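Local coordinates for glutathione S-transferase enzyme with thioredoxin-like domain (Bradyrhizobium sp., PDB 4MF7), which probably catalyses the conjugation of reduced glutathione to electrophilic compounds, at residues Asn88-Ile93 and Gly108-Gly113; Phe126-Pro131 and Trp135-Trp140; Gly184-Arg189 and Pro234-Arg239; Asn214-Tyr219 and Glu223-Asp228. All coordinates share one frame; numbering follows the deposited sequence.

Interaction 1: residues Asn88-Ile93 and Gly108-Gly113; sequences NPNGKI and GLFESG
Phe110, next to Leu109 of strand 107-110, turns its ring under the amide of Asn88, a compact example of amide-aromatic stacking. The two planes lie only 7° apart, and Asn88 OD1 rides 3.3 Å above the plane of the Phe110 ring, over its centre. Phe110 CG stands between its own backbone N and carbonyl carbon (chi1 55°), which sends the ring out from the strand toward the loop. Two smaller contacts flank the stack: Pro89 CD comes within 4.0 Å of Phe110 CE2, and Asn90 OD1 lies 3.8 Å from Phe110 CE1. The amide is itself held flat by its own loop. Asn88 OD1 accepts from Asn90 N at 3.0 Å, an Asx turn with the donor above the carbonyl plane, while Asn88 ND2 gives to Lys92 O at 2.8 Å. With an alanine here, the ring of Phe110 would probably lose the cover of one face, and Lys92 O and Asn90 N their side-chain partner. Phe110 N bonds to Gln139 OE1 of the second subunit. Glu111 follows with positive phi and serves as N-cap of helix 112-123; its OE2 takes a weak bond from Gly113 N at 3.3 Å, and its OE1 accepts a hydrogen bond from Ala114 N. In related enzymes this Glu-Ser junction receives the glutamyl end of glutathione, and Glu111-Ser112 is consistent with that. Strand 107-110 is an outermost strand of the sheet, paired antiparallel with strand 95-98 through Leu109 and Ile96, and loop 88-93 leads from helix 82-87 into that neighbouring strand.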
# COMPACT_ATOMS: atom_id res chain seq x y z
N ASN A 88 12.74 -5.39 9.92
CA ASN A 88 12.26 -5.28 8.55
C ASN A 88 13.28 -5.89 7.57
O ASN A 88 14.21 -5.20 7.16
CB ASN A 88 11.94 -3.84 8.14
CG ASN A 88 11.27 -3.78 6.76
OD1 ASN A 88 10.97 -4.82 6.18
ND2 ASN A 88 11.06 -2.56 6.24
N PRO A 89 13.10 -7.18 7.21
CA PRO A 89 14.03 -7.80 6.26
C PRO A 89 14.13 -7.06 4.93
O PRO A 89 15.12 -7.23 4.22
CB PRO A 89 13.43 -9.20 6.05
CG PRO A 89 12.68 -9.47 7.30
CD PRO A 89 12.05 -8.13 7.63
N ASN A 90 13.12 -6.25 4.60
CA ASN A 90 13.16 -5.37 3.43
C ASN A 90 14.17 -4.25 3.49
O ASN A 90 14.46 -3.66 2.47
CB ASN A 90 11.81 -4.70 3.18
CG ASN A 90 10.84 -5.61 2.53
OD1 ASN A 90 9.94 -6.14 3.19
ND2 ASN A 90 10.99 -5.80 1.23
N GLY A 91 14.64 -3.90 4.68
CA GLY A 91 15.62 -2.83 4.83
C GLY A 91 15.11 -1.42 4.61
O GLY A 91 15.88 -0.50 4.29
N LYS A 92 13.80 -1.21 4.81
CA LYS A 92 13.21 0.10 4.63
C LYS A 92 12.68 0.67 5.93
O LYS A 92 12.28 -0.07 6.82
CB LYS A 92 12.07 0.05 3.62
CG LYS A 92 12.54 -0.27 2.20
CD LYS A 92 11.35 -0.52 1.29
CE LYS A 92 11.79 -0.89 -0.12
NZ LYS A 92 10.63 -1.10 -1.04
N ILE A 93 12.65 1.98 5.99
CA ILE A 93 11.97 2.70 7.08
C ILE A 93 10.65 3.23 6.54
O ILE A 93 10.45 3.32 5.32
CB ILE A 93 12.88 3.85 7.63
CG1 ILE A 93 13.33 4.83 6.53
CG2 ILE A 93 14.08 3.26 8.36
CD1 ILE A 93 12.37 5.98 6.29
N GLY A 108 6.04 -6.05 16.25
CA GLY A 108 6.90 -5.35 15.32
C GLY A 108 6.20 -5.24 13.99
O GLY A 108 5.57 -6.19 13.53
N LEU A 109 6.25 -4.06 13.38
CA LEU A 109 5.48 -3.84 12.18
C LEU A 109 6.23 -2.88 11.26
O LEU A 109 6.77 -1.88 11.70
CB LEU A 109 4.11 -3.28 12.56
CG LEU A 109 2.94 -3.42 11.61
CD1 LEU A 109 2.56 -4.88 11.42
CD2 LEU A 109 1.75 -2.61 12.14
N PHE A 110 6.29 -3.22 9.98
CA PHE A 110 6.81 -2.32 8.99
C PHE A 110 5.74 -2.08 7.92
O PHE A 110 4.63 -2.62 7.99
CB PHE A 110 8.14 -2.82 8.44
CG PHE A 110 8.07 -4.23 7.88
CD1 PHE A 110 7.59 -4.46 6.61
CD2 PHE A 110 8.48 -5.30 8.65
CE1 PHE A 110 7.51 -5.76 6.11
CE2 PHE A 110 8.41 -6.59 8.17
CZ PHE A 110 7.92 -6.83 6.90
N GLU A 111 6.07 -1.23 6.95
CA GLU A 111 5.19 -0.84 5.86
C GLU A 111 4.32 0.28 6.38
O GLU A 111 3.47 0.08 7.27
CB GLU A 111 4.40 -2.02 5.26
CG GLU A 111 3.97 -1.79 3.81
CD GLU A 111 2.95 -0.67 3.66
OE1 GLU A 111 1.83 -0.78 4.21
OE2 GLU A 111 3.25 0.32 2.99
N SER A 112 4.59 1.49 5.90
CA SER A 112 3.93 2.69 6.43
C SER A 112 2.41 2.66 6.40
O SER A 112 1.77 3.14 7.31
CB SER A 112 4.49 3.96 5.74
OG SER A 112 4.09 3.95 4.37
N GLY A 113 1.80 2.08 5.35
CA GLY A 113 0.35 1.94 5.28
C GLY A 113 -0.23 1.05 6.37
O GLY A 113 -1.22 1.44 7.02

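Interaction 2: residues Phe126-Pro131 and Trp135-Trp140; sequences FLPADP and WQTLQW
Thr137 presents both of its branches to the loop 126-131, the methyl to Leu127 and the hydroxyl to Pro128. Thr137 CG2, anti to the backbone N, touches Leu127 CD2 at 3.8 Å. Its OG1 lies beside the backbone N instead (chi1 -54°) and meets the proline ring closely, 3.2 Å from Pro128 CD. That hydroxyl is not left to the proline, because it is hydrogen-bonded to Arg133 O one turn back in the helix. Nearer the start of the helix, Trp135 N donates to Pro131 O at 3.1 Å and 162°, a regular helical bond that closes the first turn of helix 131-138. The same oxygen lies 3.1 Å from Trp135 CD1, approaching the indole obliquely. Further out, Asp130 is the N-cap, its OD2 accepting from Arg133 N. At the other end of the segment Gln139 folds back on the chain: its NE2 gives to Gln136 O at 3.0 Å, in the carbonyl plane and on a lone pair, and Gln139 N uses that oxygen too. Gln139 OE1 reaches Phe110 N of the second subunit, while the Trp135 indole meets Tyr118 of that subunit edge-to-face. In the fold, the loop carries the chain from helix 112-123 into the first helix of the all-helical part. Across the contact no charged pair forms: the loop meets the helix through a methyl contact at Leu127 and the close approach of a hydroxyl to Pro128, with the hydroxyl satisfied by Arg133 O, while the one backbone bond belongs to the helix's first turn.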
# COMPACT_ATOMS: atom_id res chain seq x y z
N PHE A 126 -8.56 9.20 13.47
CA PHE A 126 -8.06 9.56 12.11
C PHE A 126 -8.58 8.63 11.01
O PHE A 126 -7.95 8.48 9.96
CB PHE A 126 -6.53 9.71 12.11
CG PHE A 126 -6.05 10.72 13.11
CD1 PHE A 126 -6.48 12.03 13.00
CD2 PHE A 126 -5.26 10.36 14.18
CE1 PHE A 126 -6.08 12.99 13.93
CE2 PHE A 126 -4.88 11.31 15.14
CZ PHE A 126 -5.29 12.62 14.99
N LEU A 127 -9.74 8.01 11.27
CA LEU A 127 -10.54 7.37 10.22
C LEU A 127 -11.97 7.92 10.27
O LEU A 127 -12.47 8.26 11.36
CB LEU A 127 -10.58 5.87 10.41
CG LEU A 127 -9.39 5.08 9.90
CD1 LEU A 127 -9.53 3.61 10.29
CD2 LEU A 127 -9.27 5.21 8.38
N PRO A 128 -12.64 8.02 9.11
CA PRO A 128 -14.05 8.44 9.14
C PRO A 128 -14.89 7.44 9.92
O PRO A 128 -14.45 6.31 10.18
CB PRO A 128 -14.44 8.50 7.66
CG PRO A 128 -13.14 8.62 6.94
CD PRO A 128 -12.22 7.77 7.72
N ALA A 129 -16.10 7.86 10.32
CA ALA A 129 -16.98 6.99 11.08
C ALA A 129 -17.67 6.00 10.13
O ALA A 129 -17.87 4.83 10.44
CB ALA A 129 -18.03 7.83 11.82
N ASP A 130 -18.01 6.52 8.96
CA ASP A 130 -18.80 5.81 7.98
C ASP A 130 -17.98 4.67 7.34
O ASP A 130 -16.89 4.93 6.85
CB ASP A 130 -19.20 6.82 6.93
CG ASP A 130 -19.93 6.22 5.80
OD1 ASP A 130 -21.02 5.66 6.04
OD2 ASP A 130 -19.41 6.29 4.68
N PRO A 131 -18.48 3.42 7.36
CA PRO A 131 -17.76 2.29 6.76
C PRO A 131 -17.30 2.48 5.29
O PRO A 131 -16.14 2.19 4.96
CB PRO A 131 -18.77 1.14 6.88
CG PRO A 131 -19.56 1.48 8.10
CD PRO A 131 -19.68 2.97 8.09
N TRP A 135 -13.21 2.68 3.95
CA TRP A 135 -12.53 1.95 2.87
C TRP A 135 -11.91 2.91 1.88
O TRP A 135 -10.76 2.70 1.44
CB TRP A 135 -13.50 0.97 2.15
CG TRP A 135 -13.90 -0.11 3.04
CD1 TRP A 135 -15.16 -0.36 3.52
CD2 TRP A 135 -13.06 -1.10 3.59
NE1 TRP A 135 -15.14 -1.45 4.35
CE2 TRP A 135 -13.86 -1.93 4.41
CE3 TRP A 135 -11.70 -1.40 3.45
CZ2 TRP A 135 -13.34 -3.01 5.08
CZ3 TRP A 135 -11.19 -2.42 4.12
CH2 TRP A 135 -12.00 -3.24 4.93
N GLN A 136 -12.61 3.99 1.54
CA GLN A 136 -12.09 4.95 0.59
C GLN A 136 -10.83 5.61 1.11
O GLN A 136 -9.93 5.89 0.34
CB GLN A 136 -13.13 6.00 0.23
CG GLN A 136 -14.19 5.49 -0.71
CD GLN A 136 -15.17 6.58 -1.09
OE1 GLN A 136 -15.68 7.29 -0.22
NE2 GLN A 136 -15.44 6.73 -2.38
N THR A 137 -10.78 5.86 2.42
CA THR A 137 -9.58 6.43 3.07
C THR A 137 -8.30 5.61 2.76
O THR A 137 -7.25 6.18 2.47
CB THR A 137 -9.75 6.54 4.59
OG1 THR A 137 -10.97 7.27 4.87
CG2 THR A 137 -8.52 7.25 5.23
N LEU A 138 -8.42 4.29 2.79
CA LEU A 138 -7.28 3.40 2.55
C LEU A 138 -6.66 3.54 1.16
O LEU A 138 -5.46 3.24 0.99
CB LEU A 138 -7.69 1.94 2.78
CG LEU A 138 -8.25 1.57 4.16
CD1 LEU A 138 -8.19 0.06 4.30
CD2 LEU A 138 -7.51 2.25 5.31
N GLN A 139 -7.44 4.00 0.19
CA GLN A 139 -6.96 4.19 -1.17
C GLN A 139 -5.76 5.13 -1.17
O GLN A 139 -4.89 4.99 -2.00
CB GLN A 139 -8.04 4.75 -2.07
CG GLN A 139 -9.29 3.89 -2.24
CD GLN A 139 -10.40 4.59 -2.97
OE1 GLN A 139 -11.00 4.04 -3.91
NE2 GLN A 139 -10.70 5.83 -2.55
N TRP A 140 -5.74 6.09 -0.25
CA TRP A 140 -4.73 7.17 -0.24
C TRP A 140 -3.45 6.84 0.47
O TRP A 140 -2.55 7.65 0.48
CB TRP A 140 -5.36 8.43 0.36
CG TRP A 140 -6.49 8.86 -0.45
CD1 TRP A 140 -7.83 8.51 -0.29
CD2 TRP A 140 -6.43 9.68 -1.61
NE1 TRP A 140 -8.57 9.04 -1.30
CE2 TRP A 140 -7.75 9.78 -2.12
CE3 TRP A 140 -5.39 10.34 -2.29
CZ2 TRP A 140 -8.05 10.52 -3.27
CZ3 TRP A 140 -5.70 11.09 -3.43
CH2 TRP A 140 -7.02 11.16 -3.91

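Interaction 3: residues Gly184-Arg189 and Pro234-Arg239; sequences GVLEAR and PAWLER
Glu187 OE1 is gripped by two backbone donors, Thr231 N and His232 N, while its other oxygen, OE2, accepts from Val233 N and lies 4.2 Å from Pro234 CD. Here two helices of the all-helical glutathione transferase C-terminal domain, 171-190 and 232-241, are joined by a carboxylate set at the beginning of the second. CG of Glu187 is anti to its backbone N (chi1 -178°) and chi2 bends the chain at 70°, which carries the carboxylate across to these amides. A negative group placed there would probably be favoured by the N-terminal end of the helix, whose first N-H groups lack helical acceptors. At Leu186, the residue before it, the contact is apolar. Leu186 and Trp236 cross at about a right angle, and Leu186 CD2 touches the benzene end of the indole, 3.9 Å from Trp236 CZ3 and 4.1 Å from Trp236 CH2. The polar end of the same indole is used differently: Trp236 NE1 bonds to Asp205 OD1, at the start of helix 203-215, which also packs on Leu186 and Trp236 through Val212. Three helices thus meet round one tryptophan. On helix 232-241, Arg239 bonds through NH1 to Gln194 O, outside that helix, and lays one face of its guanidinium over the backbone, with Trp236 CA 3.4 Å from the guanidinium plane, offset toward the rim.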
# COMPACT_ATOMS: atom_id res chain seq x y z
N GLY A 184 -2.19 16.70 -9.86
CA GLY A 184 -3.46 16.90 -10.58
C GLY A 184 -4.60 16.05 -10.02
O GLY A 184 -5.73 16.53 -9.86
N VAL A 185 -4.29 14.81 -9.68
CA VAL A 185 -5.23 13.93 -9.00
C VAL A 185 -5.65 14.51 -7.66
O VAL A 185 -6.84 14.60 -7.37
CB VAL A 185 -4.65 12.51 -8.85
CG1 VAL A 185 -5.56 11.64 -7.98
CG2 VAL A 185 -4.48 11.90 -10.23
N LEU A 186 -4.68 14.92 -6.86
CA LEU A 186 -4.96 15.49 -5.56
C LEU A 186 -5.78 16.79 -5.69
O LEU A 186 -6.71 17.04 -4.92
CB LEU A 186 -3.66 15.75 -4.80
CG LEU A 186 -3.62 15.82 -3.29
CD1 LEU A 186 -4.33 14.65 -2.62
CD2 LEU A 186 -2.15 15.83 -2.88
N GLU A 187 -5.43 17.60 -6.67
CA GLU A 187 -6.13 18.86 -6.94
C GLU A 187 -7.63 18.59 -7.24
O GLU A 187 -8.51 19.23 -6.66
CB GLU A 187 -5.47 19.56 -8.14
CG GLU A 187 -6.05 20.91 -8.52
CD GLU A 187 -5.75 22.01 -7.52
OE1 GLU A 187 -6.22 23.15 -7.74
OE2 GLU A 187 -5.05 21.79 -6.52
N ALA A 188 -7.88 17.60 -8.08
CA ALA A 188 -9.25 17.19 -8.43
C ALA A 188 -10.01 16.69 -7.20
O ALA A 188 -11.18 17.04 -7.02
CB ALA A 188 -9.23 16.13 -9.53
N ARG A 189 -9.36 15.90 -6.35
CA ARG A 189 -9.99 15.42 -5.12
C ARG A 189 -10.31 16.54 -4.15
O ARG A 189 -11.34 16.51 -3.51
CB ARG A 189 -9.09 14.37 -4.41
CG ARG A 189 -9.64 13.83 -3.11
CD ARG A 189 -10.92 13.02 -3.35
NE ARG A 189 -11.47 12.58 -2.07
CZ ARG A 189 -12.60 11.91 -1.93
NH1 ARG A 189 -13.30 11.57 -3.00
NH2 ARG A 189 -13.03 11.57 -0.72
N PRO A 234 -2.45 23.74 -2.70
CA PRO A 234 -1.76 24.74 -1.85
C PRO A 234 -2.52 25.09 -0.57
O PRO A 234 -1.92 25.18 0.50
CB PRO A 234 -1.62 25.95 -2.79
CG PRO A 234 -1.59 25.38 -4.14
CD PRO A 234 -2.48 24.15 -4.11
N ALA A 235 -3.84 25.24 -0.68
CA ALA A 235 -4.66 25.57 0.48
C ALA A 235 -4.71 24.41 1.49
O ALA A 235 -4.57 24.61 2.68
CB ALA A 235 -6.06 25.94 0.03
N TRP A 236 -4.89 23.20 1.00
CA TRP A 236 -4.87 22.03 1.85
C TRP A 236 -3.48 21.86 2.53
O TRP A 236 -3.41 21.56 3.71
CB TRP A 236 -5.24 20.79 1.03
CG TRP A 236 -4.91 19.47 1.59
CD1 TRP A 236 -5.67 18.70 2.40
CD2 TRP A 236 -3.74 18.68 1.25
NE1 TRP A 236 -5.04 17.48 2.63
CE2 TRP A 236 -3.85 17.46 1.94
CE3 TRP A 236 -2.60 18.93 0.46
CZ2 TRP A 236 -2.87 16.45 1.85
CZ3 TRP A 236 -1.62 17.92 0.35
CH2 TRP A 236 -1.77 16.71 1.07
N LEU A 237 -2.41 22.06 1.77
CA LEU A 237 -1.06 21.93 2.35
C LEU A 237 -0.89 22.92 3.50
O LEU A 237 -0.36 22.57 4.55
CB LEU A 237 0.02 22.13 1.30
CG LEU A 237 1.49 21.96 1.79
CD1 LEU A 237 1.77 20.55 2.35
CD2 LEU A 237 2.47 22.29 0.65
N GLU A 238 -1.35 24.16 3.28
CA GLU A 238 -1.35 25.20 4.32
C GLU A 238 -2.13 24.79 5.55
O GLU A 238 -1.66 24.96 6.66
CB GLU A 238 -1.98 26.51 3.78
CG GLU A 238 -1.03 27.67 3.53
CD GLU A 238 -1.72 29.01 3.74
OE1 GLU A 238 -1.02 30.00 4.01
OE2 GLU A 238 -2.97 29.09 3.64
N ARG A 239 -3.32 24.23 5.36
CA ARG A 239 -4.12 23.75 6.48
C ARG A 239 -3.37 22.66 7.25
O ARG A 239 -3.34 22.65 8.48
CB ARG A 239 -5.47 23.20 6.02
CG ARG A 239 -6.46 24.24 5.52
CD ARG A 239 -7.85 23.64 5.37
NE ARG A 239 -8.00 22.81 4.17
CZ ARG A 239 -8.16 23.28 2.93
NH1 ARG A 239 -8.30 22.44 1.93
NH2 ARG A 239 -8.19 24.60 2.69

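Interaction 4: residues Asn214-Tyr219 and Glu223-Asp228; sequences NLIGFY and ELVAFD
Ile216 and Phe227 make the principal apolar contact here, a CH-pi interaction in which Ile216 CG2 sits over one face of the ring, 4.2 Å from the Phe227 centroid and 25° off the normal. CG1 of Ile216 lies between the backbone N and the carbonyl carbon (chi1 64°), and from there the chain carries CD1 to 4.0 Å from Phe227 CE2, so both branches bear on the ring. The CG2 methyl also meets Val225 CG2 at 4.3 Å. At the outer margin Phe218 and Leu224 cross at about a right angle, with Leu224 CD1 4.2 Å from Phe218 CZ; both residues are exposed. If an alanine stood at Ile216, Phe227 would probably lose the cover over that face and Val225 its methyl partner, opening a gap between the segments. Backbone bonds shape the two ends. Gly217 N donates to Asn214 O at 3.0 Å as the first helix gives out, and Ala226, with positive phi, closes helix 221-224 in a Schellman motif, its N bonded to Glu223 O at 3.1 Å. Asp228 OD1 forms a salt bridge with Arg222 NH2, in helix 221-224. The contact thus folds the end of helix 203-215 against the short helix 221-224, while Leu215 and Val225 rest on Leu183 of helix 171-190, and Ile216 and Phe227 both meet Leu237 of helix 232-241.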
# COMPACT_ATOMS: atom_id res chain seq x y z
N ASN A 214 7.66 17.96 0.66
CA ASN A 214 9.01 17.66 0.17
C ASN A 214 9.17 17.89 -1.33
O ASN A 214 10.25 18.28 -1.80
CB ASN A 214 9.36 16.21 0.51
CG ASN A 214 10.78 15.85 0.13
OD1 ASN A 214 11.73 16.21 0.82
ND2 ASN A 214 10.94 15.14 -0.98
N LEU A 215 8.10 17.66 -2.07
CA LEU A 215 8.09 17.78 -3.54
C LEU A 215 8.50 19.19 -3.97
O LEU A 215 9.17 19.36 -4.99
CB LEU A 215 6.70 17.47 -4.07
CG LEU A 215 6.53 17.06 -5.52
CD1 LEU A 215 6.92 15.59 -5.68
CD2 LEU A 215 5.08 17.27 -5.91
N ILE A 216 8.10 20.17 -3.17
CA ILE A 216 8.31 21.57 -3.44
C ILE A 216 9.34 22.14 -2.46
O ILE A 216 9.37 23.36 -2.20
CB ILE A 216 7.00 22.37 -3.30
CG1 ILE A 216 6.46 22.33 -1.86
CG2 ILE A 216 5.96 21.85 -4.31
CD1 ILE A 216 5.36 23.32 -1.55
N GLY A 217 10.17 21.25 -1.92
CA GLY A 217 11.11 21.59 -0.87
C GLY A 217 12.28 22.36 -1.42
O GLY A 217 12.69 23.35 -0.82
N PHE A 218 12.81 21.92 -2.57
CA PHE A 218 14.06 22.49 -3.09
C PHE A 218 13.86 23.69 -4.02
O PHE A 218 12.75 23.96 -4.51
CB PHE A 218 14.93 21.40 -3.74
CG PHE A 218 14.44 20.89 -5.07
CD1 PHE A 218 14.81 21.53 -6.25
CD2 PHE A 218 13.65 19.75 -5.15
CE1 PHE A 218 14.37 21.06 -7.49
CE2 PHE A 218 13.22 19.26 -6.39
CZ PHE A 218 13.58 19.92 -7.55
N TYR A 219 14.96 24.42 -4.25
CA TYR A 219 14.92 25.64 -5.05
C TYR A 219 14.50 25.36 -6.48
O TYR A 219 15.10 24.53 -7.17
CB TYR A 219 16.29 26.35 -5.05
CG TYR A 219 16.23 27.74 -5.64
CD1 TYR A 219 15.57 28.77 -4.97
CD2 TYR A 219 16.82 28.02 -6.88
CE1 TYR A 219 15.50 30.05 -5.50
CE2 TYR A 219 16.76 29.30 -7.42
CZ TYR A 219 16.10 30.31 -6.73
OH TYR A 219 16.02 31.58 -7.25
N GLU A 223 8.19 25.95 -9.02
CA GLU A 223 8.08 26.46 -10.38
C GLU A 223 8.07 25.31 -11.38
O GLU A 223 7.29 25.29 -12.33
CB GLU A 223 9.22 27.45 -10.68
CG GLU A 223 9.09 28.78 -9.95
CD GLU A 223 9.38 28.71 -8.44
OE1 GLU A 223 10.09 27.78 -7.97
OE2 GLU A 223 8.87 29.58 -7.71
N LEU A 224 8.94 24.33 -11.17
CA LEU A 224 9.00 23.20 -12.09
C LEU A 224 7.67 22.43 -12.22
O LEU A 224 7.30 21.97 -13.29
CB LEU A 224 10.09 22.22 -11.65
CG LEU A 224 11.55 22.56 -11.99
CD1 LEU A 224 12.50 21.72 -11.18
CD2 LEU A 224 11.80 22.38 -13.47
N VAL A 225 6.99 22.24 -11.10
CA VAL A 225 5.74 21.50 -11.10
C VAL A 225 4.51 22.41 -11.23
O VAL A 225 3.39 21.93 -11.16
CB VAL A 225 5.62 20.57 -9.86
CG1 VAL A 225 6.81 19.61 -9.83
CG2 VAL A 225 5.46 21.33 -8.56
N ALA A 226 4.75 23.70 -11.42
CA ALA A 226 3.70 24.70 -11.53
C ALA A 226 2.79 24.68 -10.32
O ALA A 226 1.56 24.82 -10.45
CB ALA A 226 2.90 24.51 -12.82
N PHE A 227 3.38 24.55 -9.13
CA PHE A 227 2.58 24.44 -7.93
C PHE A 227 1.65 25.63 -7.72
O PHE A 227 0.53 25.46 -7.23
CB PHE A 227 3.49 24.30 -6.71
CG PHE A 227 2.76 23.94 -5.43
CD1 PHE A 227 2.29 22.64 -5.24
CD2 PHE A 227 2.60 24.86 -4.41
CE1 PHE A 227 1.63 22.30 -4.07
CE2 PHE A 227 1.95 24.51 -3.22
CZ PHE A 227 1.47 23.23 -3.05
N ASP A 228 2.13 26.83 -8.01
CA ASP A 228 1.37 28.05 -7.69
C ASP A 228 0.25 28.31 -8.68
O ASP A 228 -0.54 29.22 -8.46
CB ASP A 228 2.30 29.24 -7.50
CG ASP A 228 3.23 29.05 -6.30
OD1 ASP A 228 2.72 28.77 -5.20
OD2 ASP A 228 4.47 29.13 -6.45

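How the interactions relate
Interactions 1 and 2 face the second subunit and are linked across the dimer interface, since Phe110 N of one copy bonds to Gln139 OE1 of the other; within one chain their nearest atoms stay about 7 Å apart. Interaction 1 belongs to the thioredoxin-like part and pairs an amide with an aromatic ring, whereas interactions 3 and 4 set aliphatic side chains against aromatic rings, and interaction 2 sets a threonine against leucine and proline. Interactions 2 and 3 touch where Trp140 packs on Arg189 and Leu186. Interaction 4 is nested in the loop that interaction 3 closes and packs against helix 232-241, at Leu237 and Pro234. Each contact is partly buried; interaction 4 has exposed Phe218 and Leu224 at its margin, while interaction 3 has no exposed touching residue.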